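Local coordinates for Lmo0488 protein (Listeria monocytogenes serovar 1/2a, PDB 5TED), which senses shikimate through the effector-binding domain described here and, as a LysR-type transcriptional regulator, activates protocatechuate biosynthesis genes, at residues 18-21 with 22-26; 47-50 with 51-54; 113-116 with 117-121; 135-138 with 139-142; 192-195 with 196-200. One frame throughout, in Å; residues are numbered along the deposited sequence.

In the fold
All five contacts are local, joining residues a few positions apart along a helix or at its ends. Contacts 1 and 4 are mainly buried and both reach the second subunit. Contacts 2, 3 and 5 combine a buried apolar side with an exposed polar one. Contacts 1 and 5 touch each other, their centres about 11 Å apart, where helix 17-26 packs on helix 191-208. Contacts 3 and 4 both bind shikimate, one at its carboxylate and the other at its hydroxyls. The chemistry of the five differs with place: an amide on a helix carbonyl in contact 1, an Asx turn in contact 2, salt bridges in contacts 3 and 5, and a carboxylate cap in contact 4.

Contact 1. Residues 18-21 with 22-26; sequences VPEL and VQNFT
Asn24 meets the carbonyl oxygen of Glu20 twice, once through its backbone and once through its side chain. The amide nitrogen Asn24 ND2 lies 2.9 Å from Glu20 O, with the oxygen almost in the amide plane, while Asn24 N donates to Glu20 O over 3.1 Å. The two nitrogens arrive from opposite faces of the carbonyl plane, so each has its own side of the acceptor. With CG beside the backbone N (chi1 -82°), the Asn24 amide lies back along the helix next to the Glu20 side chain, whose CG is 3.7 Å from Asn24 ND2. The Glu20 carboxylate looks elsewhere, bonding through OE2 to Tyr203. On roughly the opposite side of the helix, Val18 CG1 packs 4.1 Å from Val22 CG2, and both valines rest on Phe38. Backbone bonds from each residue to the fourth before it, such as the 2.8 Å one from Phe25 N to Leu21 O, space these partners one turn apart. Phe25 meets Phe196 edge-to-face, and Tyr149 of the second subunit packs on Val22. This is the largely buried crossover helix of a beta-alpha-beta unit, between strands 4-10 and 35-41, which also packs at the subunit interface.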
loop_
_atom_site.group_PDB
_atom_site.type_symbol
_atom_site.label_atom_id
_atom_site.label_comp_id
_atom_site.label_asym_id
_atom_site.label_seq_id
_atom_site.Cartn_x
_atom_site.Cartn_y
_atom_site.Cartn_z
ATOM N N VAL A 18 2.993 12.273 -5.856
ATOM C CA VAL A 18 4.047 11.890 -6.801
ATOM C C VAL A 18 3.563 11.966 -8.244
ATOM O O VAL A 18 4.265 12.565 -9.075
ATOM C CB VAL A 18 4.619 10.512 -6.429
ATOM C CG1 VAL A 18 5.388 9.924 -7.580
ATOM C CG2 VAL A 18 5.537 10.666 -5.234
ATOM N N PRO A 19 2.386 11.432 -8.604
ATOM C CA PRO A 19 1.877 11.612 -9.977
ATOM C C PRO A 19 1.825 13.066 -10.416
ATOM O O PRO A 19 2.214 13.386 -11.548
ATOM C CB PRO A 19 0.459 11.019 -9.893
ATOM C CG PRO A 19 0.563 9.970 -8.797
ATOM C CD PRO A 19 1.495 10.586 -7.784
ATOM N N GLU A 20 1.364 13.963 -9.535
ATOM C CA GLU A 20 1.285 15.384 -9.874
ATOM C C GLU A 20 2.665 15.971 -10.142
ATOM O O GLU A 20 2.857 16.729 -11.103
ATOM C CB GLU A 20 0.595 16.152 -8.744
ATOM C CG GLU A 20 0.331 17.658 -9.086
ATOM C CD GLU A 20 -0.481 18.393 -8.008
ATOM O OE1 GLU A 20 -0.964 17.736 -7.064
ATOM O OE2 GLU A 20 -0.646 19.629 -8.111
ATOM N N LEU A 21 3.636 15.646 -9.291
ATOM C CA LEU A 21 5.006 16.120 -9.479
ATOM C C LEU A 21 5.617 15.566 -10.762
ATOM O O LEU A 21 6.237 16.302 -11.541
ATOM C CB LEU A 21 5.855 15.709 -8.267
ATOM C CG LEU A 21 5.582 16.452 -6.959
ATOM C CD1 LEU A 21 6.315 15.800 -5.826
ATOM C CD2 LEU A 21 6.036 17.926 -7.075
ATOM N N VAL A 22 5.461 14.262 -10.997
ATOM C CA VAL A 22 6.079 13.636 -12.168
ATOM C C VAL A 22 5.449 14.153 -13.451
ATOM O O VAL A 22 6.144 14.460 -14.428
ATOM C CB VAL A 22 5.953 12.109 -12.068
ATOM C CG1 VAL A 22 6.216 11.472 -13.427
ATOM C CG2 VAL A 22 6.931 11.564 -11.017
ATOM N N GLN A 23 4.123 14.267 -13.472
ATOM C CA GLN A 23 3.447 14.746 -14.670
ATOM C C GLN A 23 3.881 16.175 -15.002
ATOM O O GLN A 23 4.208 16.482 -16.154
ATOM C CB GLN A 23 1.928 14.638 -14.486
ATOM C CG GLN A 23 1.116 14.839 -15.769
ATOM C CD GLN A 23 0.951 16.290 -16.139
ATOM O OE1 GLN A 23 0.783 17.143 -15.274
ATOM N NE2 GLN A 23 0.985 16.577 -17.429
ATOM N N ASN A 24 3.911 17.061 -13.998
ATOM C CA ASN A 24 4.292 18.448 -14.258
ATOM C C ASN A 24 5.776 18.568 -14.600
ATOM O O ASN A 24 6.148 19.315 -15.515
ATOM C CB ASN A 24 3.937 19.330 -13.056
ATOM C CG ASN A 24 2.471 19.763 -13.058
ATOM O OD1 ASN A 24 2.117 20.729 -13.734
ATOM N ND2 ASN A 24 1.619 19.059 -12.309
ATOM N N PHE A 25 6.633 17.809 -13.922
ATOM C CA PHE A 25 8.053 17.796 -14.274
ATOM C C PHE A 25 8.274 17.404 -15.733
ATOM O O PHE A 25 9.072 18.029 -16.449
ATOM C CB PHE A 25 8.779 16.816 -13.348
ATOM C CG PHE A 25 10.261 16.727 -13.575
ATOM C CD1 PHE A 25 11.094 17.745 -13.158
ATOM C CD2 PHE A 25 10.830 15.583 -14.118
ATOM C CE1 PHE A 25 12.459 17.660 -13.327
ATOM C CE2 PHE A 25 12.201 15.479 -14.273
ATOM C CZ PHE A 25 13.019 16.524 -13.879
ATOM N N THR A 26 7.561 16.382 -16.196
ATOM C CA THR A 26 7.808 15.769 -17.498
ATOM C C THR A 26 7.208 16.555 -18.652
ATOM O O THR A 26 7.462 16.206 -19.817
ATOM C CB THR A 26 7.276 14.325 -17.499
ATOM O OG1 THR A 26 7.912 13.596 -16.440
ATOM C CG2 THR A 26 7.606 13.615 -18.824
#

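Contact 2. Residues 47-50 with 51-54; sequences IPDL and KNEK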
loop_
_atom_site.group_PDB
_atom_site.type_symbol
_atom_site.label_atom_id
_atom_site.label_comp_id
_atom_site.label_asym_id
_atom_site.label_seq_id
_atom_site.Cartn_x
_atom_site.Cartn_y
_atom_site.Cartn_z
ATOM N N ILE A 47 14.905 5.534 5.055
ATOM C CA ILE A 47 16.158 6.211 5.405
ATOM C C ILE A 47 17.383 5.374 5.052
ATOM O O ILE A 47 18.305 5.909 4.410
ATOM C CB ILE A 47 16.145 6.609 6.891
ATOM C CG1 ILE A 47 15.060 7.648 7.176
ATOM C CG2 ILE A 47 17.527 7.085 7.318
ATOM C CD1 ILE A 47 15.274 8.983 6.492
ATOM N N PRO A 48 17.486 4.099 5.458
ATOM C CA PRO A 48 18.654 3.300 5.046
ATOM C C PRO A 48 18.822 3.212 3.540
ATOM O O PRO A 48 19.960 3.146 3.056
ATOM C CB PRO A 48 18.372 1.918 5.660
ATOM C CG PRO A 48 17.404 2.162 6.760
ATOM C CD PRO A 48 16.591 3.358 6.367
ATOM N N ASP A 49 17.719 3.165 2.781
ATOM C CA ASP A 49 17.836 3.056 1.329
ATOM C C ASP A 49 18.269 4.361 0.684
ATOM O O ASP A 49 18.740 4.349 -0.463
ATOM C CB ASP A 49 16.527 2.572 0.713
ATOM C CG ASP A 49 16.310 1.088 0.919
ATOM O OD1 ASP A 49 17.295 0.404 1.243
ATOM O OD2 ASP A 49 15.183 0.594 0.713
ATOM N N LEU A 50 18.133 5.485 1.389
ATOM C CA LEU A 50 18.798 6.704 0.948
ATOM C C LEU A 50 20.291 6.613 1.215
ATOM O O LEU A 50 21.108 6.948 0.348
ATOM C CB LEU A 50 18.220 7.926 1.659
ATOM C CG LEU A 50 17.338 8.966 0.991
ATOM C CD1 LEU A 50 17.322 10.176 1.916
ATOM C CD2 LEU A 50 17.823 9.358 -0.397
ATOM N N LYS A 51 20.666 6.148 2.414
ATOM C CA LYS A 51 22.078 6.086 2.776
ATOM C C LYS A 51 22.831 5.094 1.900
ATOM O O LYS A 51 23.985 5.340 1.535
ATOM C CB LYS A 51 22.249 5.695 4.246
ATOM C CG LYS A 51 21.908 6.782 5.222
ATOM C CD LYS A 51 21.853 6.233 6.645
ATOM C CE LYS A 51 21.484 7.323 7.640
ATOM N NZ LYS A 51 21.363 6.764 9.018
ATOM N N ASN A 52 22.210 3.961 1.572
ATOM C CA ASN A 52 22.849 2.970 0.717
ATOM C C ASN A 52 22.643 3.265 -0.758
ATOM O O ASN A 52 22.981 2.429 -1.599
ATOM C CB ASN A 52 22.352 1.556 1.061
ATOM C CG ASN A 52 20.885 1.341 0.724
ATOM O OD1 ASN A 52 20.317 2.021 -0.134
ATOM N ND2 ASN A 52 20.266 0.366 1.392
ATOM N N GLU A 53 22.079 4.427 -1.084
ATOM C CA GLU A 53 21.977 4.953 -2.439
ATOM C C GLU A 53 21.038 4.156 -3.327
ATOM O O GLU A 53 21.064 4.342 -4.548
ATOM C CB GLU A 53 23.357 5.040 -3.096
ATOM C CG GLU A 53 24.313 5.968 -2.349
ATOM C CD GLU A 53 25.690 6.019 -2.970
ATOM O OE1 GLU A 53 26.633 5.444 -2.375
ATOM O OE2 GLU A 53 25.827 6.631 -4.048
ATOM N N LYS A 54 20.196 3.285 -2.758
ATOM C CA LYS A 54 19.153 2.657 -3.563
ATOM C C LYS A 54 18.206 3.704 -4.133
ATOM O O LYS A 54 17.719 3.563 -5.264
ATOM C CB LYS A 54 18.378 1.633 -2.736
ATOM C CG LYS A 54 19.080 0.295 -2.604
ATOM C CD LYS A 54 18.114 -0.785 -2.134
ATOM C CE LYS A 54 18.728 -2.177 -2.239
ATOM N NZ LYS A 54 20.011 -2.277 -1.494
HETATM O O HOH W 1 17.751 -2.110 0.958
#
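An Asx turn follows helix 43-51, and Asn52, which forms it, also meets Asp49 of the last helical turn. Asn52 OD1 accepts from Lys54 N over 2.9 Å, while the other branch of the same amide, ND2, donates to Asp49 OD1 over 3.0 Å at an angle of 158°. Both ends of the amide are thus engaged, which fixes its rotation. Asp49 OD1 receives ND2 on its anti lone pair, away from the other oxygen, and the two side chains run alongside each other with their planes 33° apart. The torsion that makes this possible sets Asn52 CG between the backbone N and the carbonyl carbon (chi1 67°), folding the amide back over the helix end. This brings Asn52 OD1 to 2.8 Å from Asp49 O; both are acceptors, so the close approach is not itself attractive. Water 1 donates to Asp49 OD1 over 2.6 Å and bridges only weakly to Lys54 NZ. Glu53 has a positive phi, and its N reaches Leu50 O from well above the carbonyl plane, as the chain leaves the helix. Lys51 runs extended, with CE 4.0 Å from Ile47 CG2, to a salt bridge with Glu66. On the buried side Ile47 and Leu50 pack against Ile69 of strand 69-84, Ile47 also touching Phe71, and the exposed turn leads on toward strand 57-60.

Contact 3. Residues 113-116 with 117-121; sequences GLRP and LIDSL. With SKM ((3R,4S,5R)-3,4,5-trihydroxycyclohex-1-ene-1-carboxylic acid), chain D.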
loop_
_atom_site.group_PDB
_atom_site.type_symbol
_atom_site.label_atom_id
_atom_site.label_comp_id
_atom_site.label_asym_id
_atom_site.label_seq_id
_atom_site.Cartn_x
_atom_site.Cartn_y
_atom_site.Cartn_z
ATOM N N GLY A 113 7.020 6.786 10.106
ATOM C CA GLY A 113 7.533 8.107 10.404
ATOM C C GLY A 113 6.501 9.060 10.977
ATOM O O GLY A 113 6.878 10.138 11.449
ATOM N N LEU A 114 5.217 8.681 10.978
ATOM C CA LEU A 114 4.189 9.482 11.636
ATOM C C LEU A 114 4.171 9.293 13.150
ATOM O O LEU A 114 3.581 10.116 13.858
ATOM C CB LEU A 114 2.811 9.116 11.090
ATOM C CG LEU A 114 2.056 10.126 10.244
ATOM C CD1 LEU A 114 0.646 9.604 10.022
ATOM C CD2 LEU A 114 2.043 11.494 10.906
ATOM N N ARG A 115 4.793 8.230 13.673
ATOM C CA ARG A 115 4.594 7.923 15.087
ATOM C C ARG A 115 5.151 8.973 16.042
ATOM O O ARG A 115 4.523 9.230 17.075
ATOM C CB ARG A 115 5.176 6.548 15.423
ATOM C CG ARG A 115 4.227 5.390 15.077
ATOM C CD ARG A 115 3.041 5.311 16.030
ATOM N NE ARG A 115 3.515 5.193 17.402
ATOM C CZ ARG A 115 4.037 4.077 17.899
ATOM N NH1 ARG A 115 4.126 2.990 17.136
ATOM N NH2 ARG A 115 4.474 4.050 19.152
ATOM N N PRO A 116 6.298 9.612 15.762
ATOM C CA PRO A 116 6.736 10.708 16.649
ATOM C C PRO A 116 5.677 11.781 16.866
ATOM O O PRO A 116 5.394 12.141 18.014
ATOM C CB PRO A 116 7.982 11.247 15.938
ATOM C CG PRO A 116 8.548 10.046 15.262
ATOM C CD PRO A 116 7.345 9.254 14.784
ATOM N N LEU A 117 5.076 12.298 15.792
ATOM C CA LEU A 117 4.005 13.284 15.935
ATOM C C LEU A 117 2.819 12.711 16.701
ATOM O O LEU A 117 2.318 13.324 17.655
ATOM C CB LEU A 117 3.566 13.785 14.555
ATOM C CG LEU A 117 2.361 14.724 14.507
ATOM C CD1 LEU A 117 2.587 15.925 15.422
ATOM C CD2 LEU A 117 2.071 15.197 13.094
ATOM N N ILE A 118 2.337 11.540 16.288
ATOM C CA ILE A 118 1.163 10.961 16.936
ATOM C C ILE A 118 1.429 10.738 18.420
ATOM O O ILE A 118 0.631 11.139 19.277
ATOM C CB ILE A 118 0.734 9.660 16.230
ATOM C CG1 ILE A 118 0.085 9.967 14.876
ATOM C CG2 ILE A 118 -0.212 8.854 17.138
ATOM C CD1 ILE A 118 0.003 8.763 13.938
ATOM N N ASP A 119 2.552 10.094 18.751
ATOM C CA ASP A 119 2.857 9.853 20.162
ATOM C C ASP A 119 2.942 11.161 20.942
ATOM O O ASP A 119 2.525 11.229 22.106
ATOM C CB ASP A 119 4.167 9.070 20.301
ATOM C CG ASP A 119 4.061 7.643 19.777
ATOM O OD1 ASP A 119 2.937 7.183 19.488
ATOM O OD2 ASP A 119 5.111 6.989 19.632
ATOM N N SER A 120 3.494 12.209 20.330
ATOM C CA SER A 120 3.592 13.464 21.066
ATOM C C SER A 120 2.217 14.072 21.313
ATOM O O SER A 120 1.985 14.656 22.379
ATOM C CB SER A 120 4.508 14.450 20.335
ATOM O OG SER A 120 3.855 15.055 19.235
ATOM N N LEU A 121 1.276 13.897 20.380
ATOM C CA LEU A 121 -0.075 14.408 20.590
ATOM C C LEU A 121 -0.740 13.732 21.787
ATOM O O LEU A 121 -1.407 14.393 22.591
ATOM C CB LEU A 121 -0.913 14.205 19.326
ATOM C CG LEU A 121 -0.459 14.931 18.056
ATOM C CD1 LEU A 121 -1.439 14.688 16.897
ATOM C CD2 LEU A 121 -0.341 16.407 18.354
HETATM O O12 SKM D . 1.786 5.603 5.055
HETATM C C8 SKM D . 1.786 5.342 6.456
HETATM C C6 SKM D . 2.901 4.639 6.839
HETATM O O7 SKM D . 2.900 4.389 8.245
HETATM C C5 SKM D . 4.319 5.428 6.531
HETATM C C4 SKM D . 4.326 6.807 7.035
HETATM C C1 SKM D . 5.636 7.581 7.242
HETATM O O2 SKM D . 6.718 6.934 7.340
HETATM O O3 SKM D . 5.622 8.847 7.333
HETATM C C10 SKM D . 2.926 7.539 7.308
HETATM C C9 SKM D . 1.697 6.807 7.287
HETATM O O11 SKM D . 0.741 7.586 6.686
HETATM O O HOH W 2 5.967 12.359 12.977
#
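Arg115 holds Asp119, one turn further along the helix, side-on through two nitrogens. Arg115 NE donates to OD1 of Asp119 over 2.9 Å at 162°, while NH2 of Arg115 reaches Asp119 OD2 over 3.0 Å in a more bent bond. The carboxylate sits at the guanidinium edge but is turned out of its plane, the two planes being 62° apart. Bends at chi2 and chi3 curl the arginine round to present this edge. Its remaining nitrogen, NH1, binds Asp110 and the carbonyl of Phe108, so the guanidinium is tied to the preceding strand and loop as well.

The tightly packed side lies round the helix from this pair. Leu114 CB meets Ile118 CD1 at 4.0 Å, both residues are buried, and Ile118 leans on Phe107 and Phe108. Leu114 also faces the ligand, its CG 4.0 Å from shikimate C10. By contrast, the side of Pro116 and Ser120 is exposed, and the bonds near it are polar: Ser120 OG turns back to Leu117 O, 2.8 Å away, and water 2 joins Gly113 O to Leu117 N, serving a backbone N-H of the first turn.

Gly113 N donates to shikimate O2 over 2.8 Å. The ligand carboxylate therefore lies near the start of helix 115-124, whose dipole would probably favour its charge. This is the effector cleft of a LysR-type domain, with the helix crossing between strands 104-108 and 130-135 in a beta-alpha-beta unit.

Contact 4. Residues 135-138 with 139-142; sequences VEED and TAMV. With SKM ((3R,4S,5R)-3,4,5-trihydroxycyclohex-1-ene-1-carboxylic acid), chain D.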
loop_
_atom_site.group_PDB
_atom_site.type_symbol
_atom_site.label_atom_id
_atom_site.label_comp_id
_atom_site.label_asym_id
_atom_site.label_seq_id
_atom_site.Cartn_x
_atom_site.Cartn_y
_atom_site.Cartn_z
ATOM N N VAL A 135 -0.784 -1.620 12.347
ATOM C CA VAL A 135 -0.659 -1.761 10.897
ATOM C C VAL A 135 0.343 -0.717 10.420
ATOM O O VAL A 135 0.569 0.309 11.069
ATOM C CB VAL A 135 -1.992 -1.590 10.116
ATOM C CG1 VAL A 135 -3.158 -2.185 10.874
ATOM C CG2 VAL A 135 -2.253 -0.143 9.795
ATOM N N GLU A 136 0.922 -0.969 9.249
ATOM C CA GLU A 136 1.874 -0.037 8.661
ATOM C C GLU A 136 1.253 0.847 7.588
ATOM O O GLU A 136 1.435 2.066 7.609
ATOM C CB GLU A 136 3.075 -0.786 8.076
ATOM C CG GLU A 136 4.061 0.169 7.409
ATOM C CD GLU A 136 5.346 -0.511 6.973
ATOM O OE1 GLU A 136 5.497 -0.764 5.756
ATOM O OE2 GLU A 136 6.189 -0.813 7.865
ATOM N N GLU A 137 0.502 0.265 6.671
ATOM C CA GLU A 137 0.030 0.976 5.494
ATOM C C GLU A 137 -1.411 1.463 5.674
ATOM O O GLU A 137 -2.199 0.876 6.419
ATOM C CB GLU A 137 0.182 0.072 4.272
ATOM C CG GLU A 137 -0.251 0.690 2.990
ATOM C CD GLU A 137 -1.663 0.332 2.649
ATOM O OE1 GLU A 137 -2.212 -0.569 3.325
ATOM O OE2 GLU A 137 -2.214 0.949 1.717
ATOM N N ASP A 138 -1.753 2.554 4.976
ATOM C CA ASP A 138 -2.965 3.300 5.316
ATOM C C ASP A 138 -4.225 2.590 4.861
ATOM O O ASP A 138 -5.241 2.640 5.557
ATOM C CB ASP A 138 -2.901 4.704 4.725
ATOM C CG ASP A 138 -1.586 5.380 5.030
ATOM O OD1 ASP A 138 -0.598 5.046 4.350
ATOM O OD2 ASP A 138 -1.542 6.198 5.970
ATOM N N THR A 139 -4.205 1.937 3.694
ATOM C CA THR A 139 -5.449 1.297 3.279
ATOM C C THR A 139 -5.793 0.134 4.201
ATOM O O THR A 139 -6.975 -0.088 4.477
ATOM C CB THR A 139 -5.398 0.852 1.811
ATOM O OG1 THR A 139 -4.569 -0.295 1.685
ATOM C CG2 THR A 139 -4.801 1.959 0.959
ATOM N N ALA A 140 -4.781 -0.581 4.727
ATOM C CA ALA A 140 -5.048 -1.625 5.718
ATOM C C ALA A 140 -5.677 -1.036 6.978
ATOM O O ALA A 140 -6.513 -1.679 7.627
ATOM C CB ALA A 140 -3.760 -2.372 6.066
ATOM N N MET A 141 -5.275 0.182 7.348
ATOM C CA MET A 141 -5.826 0.826 8.537
ATOM C C MET A 141 -7.296 1.183 8.343
ATOM O O MET A 141 -8.151 0.794 9.146
ATOM C CB MET A 141 -4.997 2.066 8.881
ATOM C CG MET A 141 -5.515 2.881 10.086
ATOM S SD MET A 141 -4.277 4.109 10.583
ATOM C CE MET A 141 -2.998 3.153 11.359
ATOM N N VAL A 142 -7.615 1.959 7.300
ATOM C CA VAL A 142 -9.022 2.308 7.122
ATOM C C VAL A 142 -9.854 1.062 6.804
ATOM O O VAL A 142 -11.041 0.980 7.171
ATOM C CB VAL A 142 -9.191 3.415 6.065
ATOM C CG1 VAL A 142 -8.749 2.956 4.684
ATOM C CG2 VAL A 142 -10.647 3.919 6.071
HETATM O O12 SKM D . 1.786 5.603 5.055
HETATM C C8 SKM D . 1.786 5.342 6.456
HETATM C C6 SKM D . 2.901 4.639 6.839
HETATM O O7 SKM D . 2.900 4.389 8.245
HETATM C C5 SKM D . 4.319 5.428 6.531
HETATM C C4 SKM D . 4.326 6.807 7.035
HETATM C C1 SKM D . 5.636 7.581 7.242
HETATM O O2 SKM D . 6.718 6.934 7.340
HETATM O O3 SKM D . 5.622 8.847 7.333
HETATM C C10 SKM D . 2.926 7.539 7.308
HETATM C C9 SKM D . 1.697 6.807 7.287
HETATM O O11 SKM D . 0.741 7.586 6.686
#
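Glu137 folds its side chain over the start of helix 138-146 and accepts from Ala140 N through OE1, at 2.9 Å and 157°. CG leaves opposite the backbone N (chi1 -179°), and a sharp bend at chi2 (-95°) then brings the carboxylate back over the first turn. The amide meets OE1 from above the carboxylate plane. OE2 is modelled close to Thr139, where it can take bonds from the backbone N and from OG1, but it also crowds the methyl group, so these details are doubtful. As the N-cap residue, Glu137 additionally offers its own carbonyl O to Met141 N, in a longer bond of 3.3 Å.

Val135 and Met141 fill the apolar side. The valine is turned so that Val135 CG2 stands between its backbone N and carbonyl carbon, aimed at Met141 CB 3.6 Å away. The methionine runs out extended and bends only at chi3, which brings its CE to 3.7 Å from the same Val135 CG2. Phe38 of the second subunit packs on Val135, and Gln40 of that subunit accepts from the backbone N of both Glu136 and Glu137.

The side chain of Asp138 leaves the backbone away from residues 139-142, and its carboxylate ends at the ligand. Asp138 OD1 accepts from shikimate O12 over 2.5 Å and Asp138 OD2 from shikimate O11 over 2.8 Å. Glu136 O accepts from the third hydroxyl, shikimate O7, at 2.8 Å. A side-chain-capped helix start thus presents polyol-binding groups at the effector site of this LysR-type substrate-binding domain.

Contact 5. Residues 192-195 with 196-200; sequences ASKA and FKDFA
Ser193 O accepts from Lys197 N over 2.8 Å at 165°, as short as any polar bond between residues 192-195 and 196-200. It belongs to an unbroken run of helical bonds in which Asp198 N also reaches Lys194 O, over 3.0 Å and almost straight at 177°. That regular backbone brings the side chains of Lys194 and Asp198 onto the same side of the helix, one turn apart.

There Lys194 NZ forms a salt bridge to Asp198 OD1 at 2.8 Å. The lysine begins with CG opposite its backbone N and turns at chi2 (68°), so that the rest of its chain swings over toward the aspartate. Asp198 OD2 is modelled too near Lys194 CE, which makes the exact rotation of the carboxylate doubtful, though not the pairing itself.

Lys197 behaves differently. Its fully extended chain carries NZ away from the contact to a salt bridge with Glu70 and a hydrogen bond to Ser183. The two ammonium nitrogens, Lys194 NZ and Lys197 NZ, are 5.8 Å apart, each with its own carboxylate partner. The buried face of helix 191-208 is largely apolar: the ring of Phe196 leads away from the helix to Ile5 and Leu7 of strand 4-10 and meets Phe36 edge-to-face, while Phe199 packs on Leu21 and Asn24 of helix 17-26.

The chemistry implies two roles for charge. Lys194 and Asp198 pair within the helix, whereas Lys197 and Glu70 join the helix to the sheet, alongside the apolar packing.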
loop_
_atom_site.group_PDB
_atom_site.type_symbol
_atom_site.label_atom_id
_atom_site.label_comp_id
_atom_site.label_asym_id
_atom_site.label_seq_id
_atom_site.Cartn_x
_atom_site.Cartn_y
_atom_site.Cartn_z
ATOM N N ALA A 192 19.746 15.049 -13.609
ATOM C CA ALA A 192 18.310 14.775 -13.592
ATOM C C ALA A 192 17.744 14.850 -12.179
ATOM O O ALA A 192 16.691 15.468 -11.957
ATOM C CB ALA A 192 18.031 13.399 -14.206
ATOM N N SER A 193 18.429 14.229 -11.204
ATOM C CA SER A 193 17.925 14.230 -9.829
ATOM C C SER A 193 17.898 15.635 -9.265
ATOM O O SER A 193 16.958 16.010 -8.557
ATOM C CB SER A 193 18.770 13.334 -8.917
ATOM O OG SER A 193 18.678 11.979 -9.301
ATOM N N LYS A 194 18.944 16.415 -9.540
ATOM C CA LYS A 194 18.962 17.805 -9.108
ATOM C C LYS A 194 17.829 18.595 -9.749
ATOM O O LYS A 194 17.137 19.362 -9.075
ATOM C CB LYS A 194 20.327 18.417 -9.431
ATOM C CG LYS A 194 20.401 19.926 -9.284
ATOM C CD LYS A 194 20.284 20.367 -7.834
ATOM C CE LYS A 194 20.500 21.871 -7.694
ATOM N NZ LYS A 194 20.094 22.362 -6.343
ATOM N N ALA A 195 17.602 18.401 -11.044
ATOM C CA ALA A 195 16.512 19.108 -11.694
ATOM C C ALA A 195 15.189 18.755 -11.038
ATOM O O ALA A 195 14.365 19.637 -10.777
ATOM C CB ALA A 195 16.479 18.793 -13.191
ATOM N N PHE A 196 14.985 17.472 -10.719
ATOM C CA PHE A 196 13.735 17.084 -10.085
ATOM C C PHE A 196 13.624 17.610 -8.658
ATOM O O PHE A 196 12.543 18.042 -8.238
ATOM C CB PHE A 196 13.572 15.571 -10.089
ATOM C CG PHE A 196 12.259 15.132 -9.518
ATOM C CD1 PHE A 196 11.098 15.259 -10.269
ATOM C CD2 PHE A 196 12.181 14.615 -8.229
ATOM C CE1 PHE A 196 9.871 14.871 -9.759
ATOM C CE2 PHE A 196 10.957 14.213 -7.704
ATOM C CZ PHE A 196 9.798 14.353 -8.468
ATOM N N LYS A 197 14.710 17.542 -7.884
ATOM C CA LYS A 197 14.682 18.079 -6.527
ATOM C C LYS A 197 14.284 19.549 -6.532
ATOM O O LYS A 197 13.365 19.954 -5.810
ATOM C CB LYS A 197 16.042 17.895 -5.855
ATOM C CG LYS A 197 16.119 18.430 -4.419
ATOM C CD LYS A 197 17.563 18.366 -3.893
ATOM C CE LYS A 197 17.660 18.862 -2.458
ATOM N NZ LYS A 197 19.061 18.718 -1.963
ATOM N N ASP A 198 14.974 20.367 -7.334
ATOM C CA ASP A 198 14.656 21.792 -7.383
ATOM C C ASP A 198 13.222 22.028 -7.846
ATOM O O ASP A 198 12.502 22.864 -7.280
ATOM C CB ASP A 198 15.628 22.521 -8.312
ATOM C CG ASP A 198 17.052 22.556 -7.774
ATOM O OD1 ASP A 198 17.260 22.250 -6.578
ATOM O OD2 ASP A 198 17.962 22.918 -8.550
ATOM N N PHE A 199 12.795 21.310 -8.883
ATOM C CA PHE A 199 11.423 21.446 -9.353
ATOM C C PHE A 199 10.425 21.135 -8.249
ATOM O O PHE A 199 9.462 21.889 -8.028
ATOM C CB PHE A 199 11.176 20.534 -10.553
ATOM C CG PHE A 199 9.725 20.291 -10.803
ATOM C CD1 PHE A 199 8.989 21.172 -11.560
ATOM C CD2 PHE A 199 9.105 19.173 -10.278
ATOM C CE1 PHE A 199 7.637 20.958 -11.771
ATOM C CE2 PHE A 199 7.765 18.946 -10.491
ATOM C CZ PHE A 199 7.030 19.837 -11.241
ATOM N N ALA A 200 10.627 20.009 -7.556
ATOM C CA ALA A 200 9.656 19.568 -6.560
ATOM C C ALA A 200 9.577 20.527 -5.383
ATOM O O ALA A 200 8.483 20.812 -4.889
ATOM C CB ALA A 200 10.012 18.169 -6.071
#